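Local structure of thiamine-binding periplasmic protein (Escherichia coli, 2QRY) at residues Pro23-Ala34 with Asn52-Gly63; Ala79-Leu90 with Tyr244-Thr253. The protein binds thiamine, thiamine phosphate and thiamine diphosphate in the periplasm with high affinity, as the solute-binding component of the ThiBPQ ABC transporter that imports thiamine. One frame throughout, in Å; residues are numbered along the deposited sequence.

Interaction 1: residues Pro23-Ala34 with Asn52-Gly63. With TPS (thiamin phosphate), chain E.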
loop_
_atom_site.group_PDB
_atom_site.type_symbol
_atom_site.label_atom_id
_atom_site.label_comp_id
_atom_site.label_asym_id
_atom_site.label_seq_id
_atom_site.Cartn_x
_atom_site.Cartn_y
_atom_site.Cartn_z
ATOM N N PRO A 23 3.541 -28.407 -9.081
ATOM C CA PRO A 23 4.259 -27.918 -7.901
ATOM C C PRO A 23 3.564 -26.636 -7.431
ATOM O O PRO A 23 3.057 -25.867 -8.251
ATOM C CB PRO A 23 5.664 -27.663 -8.436
ATOM C CG PRO A 23 5.416 -27.296 -9.871
ATOM C CD PRO A 23 4.381 -28.313 -10.288
ATOM N N VAL A 24 3.533 -26.408 -6.123
ATOM C CA VAL A 24 2.871 -25.230 -5.566
ATOM C C VAL A 24 3.814 -24.066 -5.260
ATOM O O VAL A 24 4.952 -24.260 -4.831
ATOM C CB VAL A 24 2.125 -25.583 -4.263
ATOM C CG1 VAL A 24 1.304 -24.390 -3.790
ATOM C CG2 VAL A 24 1.236 -26.790 -4.479
ATOM N N LEU A 25 3.328 -22.852 -5.490
ATOM C CA LEU A 25 4.101 -21.650 -5.207
ATOM C C LEU A 25 3.206 -20.818 -4.287
ATOM O O LEU A 25 2.217 -20.221 -4.722
ATOM C CB LEU A 25 4.419 -20.905 -6.509
ATOM C CG LEU A 25 5.580 -19.896 -6.566
ATOM C CD1 LEU A 25 5.129 -18.530 -6.123
ATOM C CD2 LEU A 25 6.730 -20.396 -5.722
ATOM N N THR A 26 3.546 -20.809 -3.005
ATOM C CA THR A 26 2.775 -20.092 -1.995
ATOM C C THR A 26 3.164 -18.625 -1.894
ATOM O O THR A 26 4.313 -18.298 -1.615
ATOM C CB THR A 26 2.948 -20.766 -0.619
ATOM O OG1 THR A 26 2.455 -22.109 -0.695
ATOM C CG2 THR A 26 2.181 -20.014 0.459
ATOM N N VAL A 27 2.194 -17.745 -2.115
ATOM C CA VAL A 27 2.449 -16.311 -2.061
ATOM C C VAL A 27 1.621 -15.562 -1.007
ATOM O O VAL A 27 0.415 -15.372 -1.182
ATOM C CB VAL A 27 2.173 -15.656 -3.436
ATOM C CG1 VAL A 27 2.493 -14.163 -3.376
ATOM C CG2 VAL A 27 3.000 -16.349 -4.523
ATOM N N TYR A 28 2.272 -15.138 0.076
ATOM C CA TYR A 28 1.602 -14.375 1.128
ATOM C C TYR A 28 1.284 -12.968 0.612
ATOM O O TYR A 28 2.126 -12.327 -0.013
ATOM C CB TYR A 28 2.497 -14.235 2.362
ATOM C CG TYR A 28 2.589 -15.450 3.256
ATOM C CD1 TYR A 28 1.909 -16.631 2.954
ATOM C CD2 TYR A 28 3.350 -15.409 4.420
ATOM C CE1 TYR A 28 1.987 -17.739 3.795
ATOM C CE2 TYR A 28 3.434 -16.503 5.266
ATOM C CZ TYR A 28 2.753 -17.664 4.950
ATOM O OH TYR A 28 2.838 -18.745 5.796
ATOM N N THR A 29 0.078 -12.483 0.887
ATOM C CA THR A 29 -0.309 -11.144 0.457
ATOM C C THR A 29 -1.491 -10.636 1.292
ATOM O O THR A 29 -2.001 -11.359 2.146
ATOM C CB THR A 29 -0.677 -11.128 -1.053
ATOM O OG1 THR A 29 -0.839 -9.773 -1.488
ATOM C CG2 THR A 29 -1.971 -11.909 -1.307
ATOM N N TYR A 30 -1.912 -9.393 1.058
ATOM C CA TYR A 30 -3.032 -8.820 1.797
ATOM C C TYR A 30 -4.365 -9.131 1.116
ATOM O O TYR A 30 -4.384 -9.544 -0.051
ATOM C CB TYR A 30 -2.825 -7.310 1.986
ATOM C CG TYR A 30 -2.479 -6.528 0.735
ATOM C CD1 TYR A 30 -3.473 -6.104 -0.148
ATOM C CD2 TYR A 30 -1.157 -6.157 0.470
ATOM C CE1 TYR A 30 -3.159 -5.310 -1.266
ATOM C CE2 TYR A 30 -0.830 -5.371 -0.642
ATOM C CZ TYR A 30 -1.835 -4.949 -1.500
ATOM O OH TYR A 30 -1.521 -4.133 -2.565
ATOM N N ASP A 31 -5.478 -8.931 1.828
ATOM C CA ASP A 31 -6.791 -9.275 1.282
ATOM C C ASP A 31 -7.300 -8.570 0.040
ATOM O O ASP A 31 -7.922 -9.212 -0.806
ATOM C CB ASP A 31 -7.887 -9.222 2.365
ATOM C CG ASP A 31 -7.948 -7.895 3.091
ATOM O OD1 ASP A 31 -7.772 -6.836 2.452
ATOM O OD2 ASP A 31 -8.194 -7.915 4.316
ATOM N N SER A 32 -7.060 -7.271 -0.092
ATOM C CA SER A 32 -7.550 -6.571 -1.270
ATOM C C SER A 32 -6.817 -7.013 -2.545
ATOM O O SER A 32 -7.314 -6.806 -3.647
ATOM C CB SER A 32 -7.437 -5.056 -1.084
ATOM O OG SER A 32 -6.092 -4.654 -0.958
ATOM N N PHE A 33 -5.651 -7.639 -2.401
ATOM C CA PHE A 33 -4.917 -8.091 -3.581
ATOM C C PHE A 33 -5.503 -9.405 -4.092
ATOM O O PHE A 33 -5.815 -9.531 -5.276
ATOM C CB PHE A 33 -3.431 -8.290 -3.271
ATOM C CG PHE A 33 -2.586 -8.537 -4.493
ATOM C CD1 PHE A 33 -2.061 -7.474 -5.222
ATOM C CD2 PHE A 33 -2.332 -9.830 -4.931
ATOM C CE1 PHE A 33 -1.295 -7.697 -6.366
ATOM C CE2 PHE A 33 -1.565 -10.064 -6.077
ATOM C CZ PHE A 33 -1.045 -8.997 -6.795
ATOM N N ALA A 34 -5.660 -10.375 -3.196
ATOM C CA ALA A 34 -6.198 -11.684 -3.564
ATOM C C ALA A 34 -7.723 -11.708 -3.700
ATOM O O ALA A 34 -8.300 -12.717 -4.108
ATOM C CB ALA A 34 -5.757 -12.727 -2.546
ATOM N N ASN A 52 3.703 -23.732 -15.778
ATOM C CA ASN A 52 3.023 -24.839 -15.110
ATOM C C ASN A 52 3.323 -24.934 -13.616
ATOM O O ASN A 52 4.471 -25.133 -13.211
ATOM C CB ASN A 52 3.396 -26.164 -15.778
ATOM C CG ASN A 52 4.890 -26.423 -15.759
ATOM O OD1 ASN A 52 5.666 -25.719 -16.412
ATOM N ND2 ASN A 52 5.305 -27.435 -15.002
ATOM N N CYS A 53 2.275 -24.804 -12.810
ATOM C CA CYS A 53 2.379 -24.876 -11.356
ATOM C C CYS A 53 1.077 -24.361 -10.770
ATOM O O CYS A 53 0.229 -23.845 -11.492
ATOM C CB CYS A 53 3.518 -23.993 -10.843
ATOM S SG CYS A 53 3.108 -22.234 -10.822
ATOM N N GLU A 54 0.918 -24.501 -9.461
ATOM C CA GLU A 54 -0.287 -24.010 -8.816
ATOM C C GLU A 54 0.071 -22.816 -7.948
ATOM O O GLU A 54 0.666 -22.974 -6.880
ATOM C CB GLU A 54 -0.944 -25.094 -7.959
ATOM C CG GLU A 54 -2.222 -24.611 -7.282
ATOM C CD GLU A 54 -2.950 -25.703 -6.517
ATOM O OE1 GLU A 54 -2.322 -26.352 -5.653
ATOM O OE2 GLU A 54 -4.157 -25.905 -6.778
ATOM N N LEU A 55 -0.274 -21.623 -8.422
ATOM C CA LEU A 55 -0.003 -20.399 -7.678
ATOM C C LEU A 55 -1.030 -20.292 -6.564
ATOM O O LEU A 55 -2.228 -20.192 -6.828
ATOM C CB LEU A 55 -0.118 -19.173 -8.583
ATOM C CG LEU A 55 0.243 -17.852 -7.904
ATOM C CD1 LEU A 55 1.742 -17.810 -7.652
ATOM C CD2 LEU A 55 -0.182 -16.691 -8.781
ATOM N N LYS A 56 -0.563 -20.309 -5.323
ATOM C CA LYS A 56 -1.465 -20.231 -4.185
ATOM C C LYS A 56 -1.324 -18.898 -3.458
ATOM O O LYS A 56 -0.409 -18.707 -2.656
ATOM C CB LYS A 56 -1.185 -21.399 -3.237
ATOM C CG LYS A 56 -2.381 -21.831 -2.422
ATOM C CD LYS A 56 -2.202 -23.247 -1.891
ATOM C CE LYS A 56 -2.174 -24.275 -3.026
ATOM N NZ LYS A 56 -2.080 -25.679 -2.517
ATOM N N LEU A 57 -2.234 -17.976 -3.761
ATOM C CA LEU A 57 -2.240 -16.649 -3.157
ATOM C C LEU A 57 -3.006 -16.665 -1.844
ATOM O O LEU A 57 -4.217 -16.865 -1.818
ATOM C CB LEU A 57 -2.872 -15.644 -4.116
ATOM C CG LEU A 57 -1.957 -15.209 -5.260
ATOM C CD1 LEU A 57 -2.768 -14.505 -6.349
ATOM C CD2 LEU A 57 -0.867 -14.300 -4.702
ATOM N N VAL A 58 -2.291 -16.440 -0.753
ATOM C CA VAL A 58 -2.896 -16.457 0.564
ATOM C C VAL A 58 -3.056 -15.063 1.157
ATOM O O VAL A 58 -2.065 -14.414 1.495
ATOM C CB VAL A 58 -2.037 -17.300 1.540
ATOM C CG1 VAL A 58 -2.754 -17.455 2.861
ATOM C CG2 VAL A 58 -1.730 -18.659 0.931
ATOM N N ALA A 59 -4.299 -14.600 1.267
ATOM C CA ALA A 59 -4.574 -13.298 1.869
ATOM C C ALA A 59 -4.397 -13.553 3.363
ATOM O O ALA A 59 -5.353 -13.878 4.070
ATOM C CB ALA A 59 -5.993 -12.866 1.568
ATOM N N LEU A 60 -3.168 -13.388 3.833
ATOM C CA LEU A 60 -2.811 -13.671 5.218
ATOM C C LEU A 60 -2.815 -12.533 6.238
ATOM O O LEU A 60 -3.267 -12.698 7.374
ATOM C CB LEU A 60 -1.431 -14.323 5.225
ATOM C CG LEU A 60 -1.301 -15.483 6.197
ATOM C CD1 LEU A 60 -2.403 -16.495 5.899
ATOM C CD2 LEU A 60 0.074 -16.115 6.071
ATOM N N GLU A 61 -2.280 -11.388 5.847
ATOM C CA GLU A 61 -2.202 -10.259 6.755
ATOM C C GLU A 61 -2.220 -8.978 5.949
ATOM O O GLU A 61 -2.177 -8.994 4.716
ATOM C CB GLU A 61 -0.877 -10.288 7.532
ATOM C CG GLU A 61 -0.619 -11.509 8.399
ATOM C CD GLU A 61 -1.290 -11.418 9.754
ATOM O OE1 GLU A 61 -1.759 -10.321 10.125
ATOM O OE2 GLU A 61 -1.334 -12.447 10.459
ATOM N N ASP A 62 -2.275 -7.869 6.669
ATOM C CA ASP A 62 -2.226 -6.568 6.058
ATOM C C ASP A 62 -0.733 -6.290 5.826
ATOM O O ASP A 62 0.126 -6.981 6.381
ATOM C CB ASP A 62 -2.864 -5.540 6.991
ATOM C CG ASP A 62 -4.378 -5.618 6.972
ATOM O OD1 ASP A 62 -4.952 -5.494 5.868
ATOM O OD2 ASP A 62 -4.997 -5.812 8.044
ATOM N N GLY A 63 -0.438 -5.298 4.993
ATOM C CA GLY A 63 0.930 -4.945 4.660
ATOM C C GLY A 63 2.019 -5.064 5.712
ATOM O O GLY A 63 2.931 -5.877 5.572
HETATM C CM2 TPS E . -10.777 1.559 -4.344
HETATM N N3 TPS E . -4.971 -0.505 -2.058
HETATM C C2 TPS E . -5.961 -0.606 -1.194
HETATM S S1 TPS E . -5.214 -1.206 0.239
HETATM C C5 TPS E . -3.557 -1.302 -0.377
HETATM C C4 TPS E . -3.712 -0.859 -1.673
HETATM C CM4 TPS E . -2.514 -0.768 -2.611
HETATM C C6 TPS E . -2.386 -1.761 0.435
HETATM C C7 TPS E . -3.080 -2.177 1.732
HETATM O O7 TPS E . -2.194 -2.625 2.751
HETATM N N1A TPS E . -8.422 2.062 -3.844
HETATM C C2A TPS E . -9.344 1.135 -4.119
HETATM N N3A TPS E . -9.020 -0.154 -4.197
HETATM C C4A TPS E . -7.752 -0.573 -4.000
HETATM N N4A TPS E . -7.445 -1.920 -4.082
HETATM C C5A TPS E . -6.736 0.390 -3.702
HETATM C C6A TPS E . -7.137 1.734 -3.634
HETATM C C7A TPS E . -5.256 0.011 -3.455
HETATM P P1 TPS E . -3.118 -3.020 4.016
HETATM O O1 TPS E . -4.014 -1.810 4.401
HETATM O O2 TPS E . -2.241 -3.510 5.240
HETATM O O3 TPS E . -4.042 -4.184 3.594
HETATM O O HOH W 1 -7.570 -4.801 4.598
#
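Leu25 N gives its hydrogen bond to Glu54 O and Leu25 O takes one from Lys56 N, the alternation expected of parallel strands. Strands 24-29 and 54-59 run with their axes 20° apart and 4.7 Å at closest approach, and the ladder continues as Val27 N gives a nearly straight bond to Lys56 O. It ends where Leu60, the last residue of an inverse gamma turn centred on Ala59, gives N to Thr29 O at 2.9 Å in a more bent hydrogen bond.

Apolar contacts cover both faces. On the face of Leu25, Val27, Leu55 and Leu57, Leu57 CD2 lies 3.6 Å from Val27 CB, while Leu55 CD1 touches both Leu25 CD1 and Val27 CG2. On the other face, Leu60 CD2 sits over the centre of the Tyr28 ring, 3.3 Å from its centroid and 12° off the normal, a CH-pi contact. Near the strand start, Lys56 CE packs on Val24 CG1 at 3.6 Å; the bend at chi3 (-66°) brings NZ back to Glu54 OE1 in a salt bridge of 3.2 Å whose hydrogen bond is weak.

Polar and ligand contacts gather at the C-terminal ends. Thiamin phosphate C6 lies over one face of the Tyr30 ring, and Gly63 N donates to a phosphate oxygen whose position is less certain. One water lies 3.0 Å from both Asp31 OD1 and Asp62 OD1 and can donate to either, though it has more acceptors around it than protons; Asp31 OD1 also bonds Ser201.

Around this pair, helix 40-48 packs its Phe47 against Cys53 and Leu55, helix 63-73 covers Tyr28 and bonds its hydroxyl through Glu73, and strand 81-86 extends the sheet beside strand 24-29.

Interaction 2: residues Ala79-Leu90 with Tyr244-Thr253; sequences ADVVLGLDNNLL and YLQVEVAART. With TPS (thiamin phosphate), chain E.
A G1 beta bulge interrupts the antiparallel pairing of strands 81-86 and 244-252 beside the thiamin phosphate pocket. Gly84 and Leu85 both face Val249: Gly84 N gives Val249 O a bond of 3.1 Å, Leu85 N adds a weak one to the same oxygen, and Val249 N returns a bond to Leu85 O. The backbone of Gly84 (phi 127°, psi 10°) would press a CB against the preceding carbonyl oxygen, which accounts for glycine here. Towards the other end, Thr253 is held twice, OG1 donating to Ala79 O and N to Asp80 O.

After the bulge, side chains join the backbone in the pairing. Asn87 N gives to Val247 O at 2.9 Å. Gln246 NE2 meets the anti lone pair of Asp86 OD2 at 2.8 Å, in its own amide plane; the two side chains cross at about a right angle. The second amide atom, Gln246 OE1, bonds Tyr218 of the thiamine site. With CG between the backbone N and carbonyl carbon, Asn87 turns its amide along the facing strand: OD1 accepts from Val247 N at 3.0 Å, from above the carbonyl plane, and ND2 donates to Leu245 O. Tyr244 OH donates to Asn88 OD1, 2.5 Å away, with the oxygen at the ring edge and amide and ring planes 58° apart. Asp86 OD1 closes an Asx turn by accepting from Asn88 N.

Apolar contact is modest: Val249 CG2 lies 4.0 Å from Leu85 CB and equally far from Leu90 CD2. Glu248 faces the ligand, OE2 lying 3.3 Å from thiamin phosphate CM4, while OE1 is hydrogen-bonded to Tyr30 OH and takes a water shared with Gly84 O. The whole is a G1 bulge, glycine at its first position, in the mixed sheet of a periplasmic solute-binding protein.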
loop_
_atom_site.group_PDB
_atom_site.type_symbol
_atom_site.label_atom_id
_atom_site.label_comp_id
_atom_site.label_asym_id
_atom_site.label_seq_id
_atom_site.Cartn_x
_atom_site.Cartn_y
_atom_site.Cartn_z
ATOM N N ALA A 79 5.569 -19.875 3.131
ATOM C CA ALA A 79 5.587 -18.937 2.018
ATOM C C ALA A 79 6.859 -19.019 1.176
ATOM O O ALA A 79 7.956 -19.222 1.694
ATOM C CB ALA A 79 5.409 -17.518 2.530
ATOM N N ASP A 80 6.685 -18.854 -0.128
ATOM C CA ASP A 80 7.784 -18.858 -1.088
ATOM C C ASP A 80 8.039 -17.397 -1.452
ATOM O O ASP A 80 9.171 -16.986 -1.701
ATOM C CB ASP A 80 7.393 -19.640 -2.345
ATOM C CG ASP A 80 7.151 -21.116 -2.068
ATOM O OD1 ASP A 80 8.090 -21.788 -1.587
ATOM O OD2 ASP A 80 6.033 -21.604 -2.339
ATOM N N VAL A 81 6.965 -16.617 -1.473
ATOM C CA VAL A 81 7.048 -15.199 -1.799
ATOM C C VAL A 81 6.090 -14.384 -0.928
ATOM O O VAL A 81 4.985 -14.829 -0.622
ATOM C CB VAL A 81 6.662 -14.928 -3.281
ATOM C CG1 VAL A 81 6.763 -13.444 -3.582
ATOM C CG2 VAL A 81 7.558 -15.710 -4.213
ATOM N N VAL A 82 6.525 -13.196 -0.520
ATOM C CA VAL A 82 5.676 -12.303 0.256
ATOM C C VAL A 82 5.382 -11.114 -0.648
ATOM O O VAL A 82 6.280 -10.329 -0.944
ATOM C CB VAL A 82 6.374 -11.783 1.529
ATOM C CG1 VAL A 82 5.511 -10.711 2.181
ATOM C CG2 VAL A 82 6.619 -12.934 2.500
ATOM N N LEU A 83 4.134 -10.994 -1.094
ATOM C CA LEU A 83 3.732 -9.895 -1.970
ATOM C C LEU A 83 2.881 -8.870 -1.207
ATOM O O LEU A 83 1.843 -9.209 -0.654
ATOM C CB LEU A 83 2.945 -10.445 -3.160
ATOM C CG LEU A 83 2.474 -9.468 -4.244
ATOM C CD1 LEU A 83 2.419 -10.192 -5.595
ATOM C CD2 LEU A 83 1.117 -8.877 -3.872
ATOM N N GLY A 84 3.324 -7.621 -1.169
ATOM C CA GLY A 84 2.544 -6.630 -0.459
ATOM C C GLY A 84 3.280 -5.822 0.590
ATOM O O GLY A 84 2.648 -5.129 1.371
ATOM N N LEU A 85 4.601 -5.926 0.651
ATOM C CA LEU A 85 5.348 -5.110 1.601
ATOM C C LEU A 85 5.558 -3.847 0.790
ATOM O O LEU A 85 5.077 -3.766 -0.328
ATOM C CB LEU A 85 6.701 -5.731 1.927
ATOM C CG LEU A 85 6.734 -7.084 2.629
ATOM C CD1 LEU A 85 8.185 -7.485 2.869
ATOM C CD2 LEU A 85 5.985 -7.003 3.949
ATOM N N ASP A 86 6.243 -2.848 1.329
ATOM C CA ASP A 86 6.478 -1.658 0.521
ATOM C C ASP A 86 7.788 -0.969 0.859
ATOM O O ASP A 86 8.546 -1.434 1.709
ATOM C CB ASP A 86 5.294 -0.676 0.599
ATOM C CG ASP A 86 5.239 0.107 1.899
ATOM O OD1 ASP A 86 6.184 0.011 2.717
ATOM O OD2 ASP A 86 4.237 0.838 2.094
ATOM N N ASN A 87 8.049 0.133 0.166
ATOM C CA ASN A 87 9.277 0.898 0.329
ATOM C C ASN A 87 9.638 1.272 1.766
ATOM O O ASN A 87 10.815 1.381 2.096
ATOM C CB ASN A 87 9.203 2.164 -0.533
ATOM C CG ASN A 87 8.034 3.049 -0.161
ATOM O OD1 ASN A 87 6.891 2.597 -0.118
ATOM N ND2 ASN A 87 8.313 4.315 0.108
ATOM N N ASN A 88 8.641 1.462 2.618
ATOM C CA ASN A 88 8.900 1.837 4.004
ATOM C C ASN A 88 9.340 0.680 4.893
ATOM O O ASN A 88 9.794 0.898 6.017
ATOM C CB ASN A 88 7.655 2.485 4.621
ATOM C CG ASN A 88 7.242 3.753 3.904
ATOM O OD1 ASN A 88 8.065 4.635 3.646
ATOM N ND2 ASN A 88 5.958 3.858 3.587
ATOM N N LEU A 89 9.217 -0.546 4.403
ATOM C CA LEU A 89 9.583 -1.704 5.209
ATOM C C LEU A 89 10.834 -2.421 4.724
ATOM O O LEU A 89 11.244 -3.408 5.330
ATOM C CB LEU A 89 8.429 -2.703 5.234
ATOM C CG LEU A 89 7.082 -2.270 5.812
ATOM C CD1 LEU A 89 6.026 -3.311 5.453
ATOM C CD2 LEU A 89 7.200 -2.108 7.329
ATOM N N LEU A 90 11.433 -1.936 3.636
ATOM C CA LEU A 90 12.626 -2.570 3.063
ATOM C C LEU A 90 13.753 -2.876 4.050
ATOM O O LEU A 90 14.204 -4.014 4.147
ATOM C CB LEU A 90 13.192 -1.716 1.929
ATOM C CG LEU A 90 12.309 -1.457 0.709
ATOM C CD1 LEU A 90 13.113 -0.661 -0.323
ATOM C CD2 LEU A 90 11.830 -2.772 0.113
ATOM N N TYR A 244 2.840 11.362 0.369
ATOM C CA TYR A 244 3.832 10.327 0.612
ATOM C C TYR A 244 3.735 9.219 -0.424
ATOM O O TYR A 244 2.648 8.741 -0.740
ATOM C CB TYR A 244 3.663 9.752 2.024
ATOM C CG TYR A 244 4.902 9.053 2.533
ATOM C CD1 TYR A 244 5.292 7.813 2.019
ATOM C CD2 TYR A 244 5.709 9.645 3.513
ATOM C CE1 TYR A 244 6.457 7.174 2.469
ATOM C CE2 TYR A 244 6.871 9.018 3.968
ATOM C CZ TYR A 244 7.238 7.783 3.442
ATOM O OH TYR A 244 8.376 7.152 3.889
ATOM N N LEU A 245 4.888 8.811 -0.941
ATOM C CA LEU A 245 4.951 7.786 -1.971
ATOM C C LEU A 245 5.070 6.370 -1.455
ATOM O O LEU A 245 5.832 6.094 -0.521
ATOM C CB LEU A 245 6.132 8.058 -2.907
ATOM C CG LEU A 245 6.528 6.937 -3.878
ATOM C CD1 LEU A 245 5.474 6.763 -4.962
ATOM C CD2 LEU A 245 7.872 7.288 -4.512
ATOM N N GLN A 246 4.315 5.469 -2.075
ATOM C CA GLN A 246 4.378 4.064 -1.721
ATOM C C GLN A 246 4.718 3.247 -2.960
ATOM O O GLN A 246 4.125 3.428 -4.026
ATOM C CB GLN A 246 3.054 3.537 -1.151
ATOM C CG GLN A 246 3.147 2.051 -0.791
ATOM C CD GLN A 246 1.813 1.407 -0.449
ATOM O OE1 GLN A 246 0.877 1.411 -1.254
ATOM N NE2 GLN A 246 1.726 0.834 0.747
ATOM N N VAL A 247 5.686 2.355 -2.809
ATOM C CA VAL A 247 6.077 1.459 -3.877
ATOM C C VAL A 247 5.942 0.093 -3.237
ATOM O O VAL A 247 6.711 -0.254 -2.346
ATOM C CB VAL A 247 7.546 1.662 -4.315
ATOM C CG1 VAL A 247 7.908 0.634 -5.367
ATOM C CG2 VAL A 247 7.749 3.073 -4.857
ATOM N N GLU A 248 4.948 -0.675 -3.666
ATOM C CA GLU A 248 4.752 -2.004 -3.102
ATOM C C GLU A 248 5.763 -2.945 -3.728
ATOM O O GLU A 248 6.124 -2.789 -4.890
ATOM C CB GLU A 248 3.331 -2.499 -3.373
ATOM C CG GLU A 248 2.260 -1.542 -2.904
ATOM C CD GLU A 248 0.902 -2.198 -2.827
ATOM O OE1 GLU A 248 0.555 -2.722 -1.740
ATOM O OE2 GLU A 248 0.190 -2.202 -3.856
ATOM N N VAL A 249 6.203 -3.931 -2.963
ATOM C CA VAL A 249 7.202 -4.865 -3.452
ATOM C C VAL A 249 6.924 -6.308 -3.073
ATOM O O VAL A 249 6.049 -6.605 -2.262
ATOM C CB VAL A 249 8.595 -4.502 -2.896
ATOM C CG1 VAL A 249 8.935 -3.063 -3.243
ATOM C CG2 VAL A 249 8.611 -4.687 -1.393
ATOM N N ALA A 250 7.693 -7.199 -3.680
ATOM C CA ALA A 250 7.603 -8.622 -3.419
ATOM C C ALA A 250 9.035 -9.168 -3.384
ATOM O O ALA A 250 9.946 -8.583 -3.980
ATOM C CB ALA A 250 6.801 -9.304 -4.504
ATOM N N ALA A 251 9.229 -10.273 -2.672
ATOM C CA ALA A 251 10.540 -10.896 -2.578
ATOM C C ALA A 251 10.380 -12.379 -2.266
ATOM O O ALA A 251 9.372 -12.797 -1.683
ATOM C CB ALA A 251 11.360 -10.225 -1.497
ATOM N N ARG A 252 11.368 -13.175 -2.663
ATOM C CA ARG A 252 11.323 -14.606 -2.412
ATOM C C ARG A 252 12.025 -14.872 -1.085
ATOM O O ARG A 252 12.967 -14.170 -0.721
ATOM C CB ARG A 252 12.004 -15.369 -3.553
ATOM C CG ARG A 252 13.529 -15.305 -3.588
ATOM C CD ARG A 252 14.048 -15.933 -4.886
ATOM N NE ARG A 252 15.364 -16.566 -4.758
ATOM C CZ ARG A 252 15.635 -17.583 -3.939
ATOM N NH1 ARG A 252 14.686 -18.092 -3.156
ATOM N NH2 ARG A 252 16.854 -18.105 -3.909
ATOM N N THR A 253 11.557 -15.881 -0.360
ATOM C CA THR A 253 12.144 -16.206 0.932
ATOM C C THR A 253 13.405 -17.037 0.776
ATOM O O THR A 253 13.553 -17.783 -0.189
ATOM C CB THR A 253 11.143 -16.974 1.809
ATOM O OG1 THR A 253 10.717 -18.166 1.132
ATOM C CG2 THR A 253 9.923 -16.093 2.102
HETATM C CM2 TPS E . -10.777 1.559 -4.344
HETATM N N3 TPS E . -4.971 -0.505 -2.058
HETATM C C2 TPS E . -5.961 -0.606 -1.194
HETATM S S1 TPS E . -5.214 -1.206 0.239
HETATM C C5 TPS E . -3.557 -1.302 -0.377
HETATM C C4 TPS E . -3.712 -0.859 -1.673
HETATM C CM4 TPS E . -2.514 -0.768 -2.611
HETATM C C6 TPS E . -2.386 -1.761 0.435
HETATM C C7 TPS E . -3.080 -2.177 1.732
HETATM O O7 TPS E . -2.194 -2.625 2.751
HETATM N N1A TPS E . -8.422 2.062 -3.844
HETATM C C2A TPS E . -9.344 1.135 -4.119
HETATM N N3A TPS E . -9.020 -0.154 -4.197
HETATM C C4A TPS E . -7.752 -0.573 -4.000
HETATM N N4A TPS E . -7.445 -1.920 -4.082
HETATM C C5A TPS E . -6.736 0.390 -3.702
HETATM C C6A TPS E . -7.137 1.734 -3.634
HETATM C C7A TPS E . -5.256 0.011 -3.455
HETATM P P1 TPS E . -3.118 -3.020 4.016
HETATM O O1 TPS E . -4.014 -1.810 4.401
HETATM O O2 TPS E . -2.241 -3.510 5.240
HETATM O O3 TPS E . -4.042 -4.184 3.594
HETATM O O HOH W 2 1.511 -2.707 0.828
#

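Interactions 1 and 2 belong to one sheet, joined where strands 24-29 and 81-86 lie side by side: Tyr28 O and Leu83 N, 2.6 Å apart, probably share a hydrogen bond. Interaction 1 pairs parallel strands nearer the surface, with a regular ladder and apolar packing on both faces. Interaction 2 is antiparallel and almost wholly buried, closer to the centre of the chain; its pairing is broken by a bulge and completed by amide and carboxylate side chains. Both reach thiamin phosphate, meeting through Tyr30 OH and Glu248 OE1 at 2.6 Å, another probable hydrogen bond, so that the two contacts contribute adjacent parts of one pocket wall.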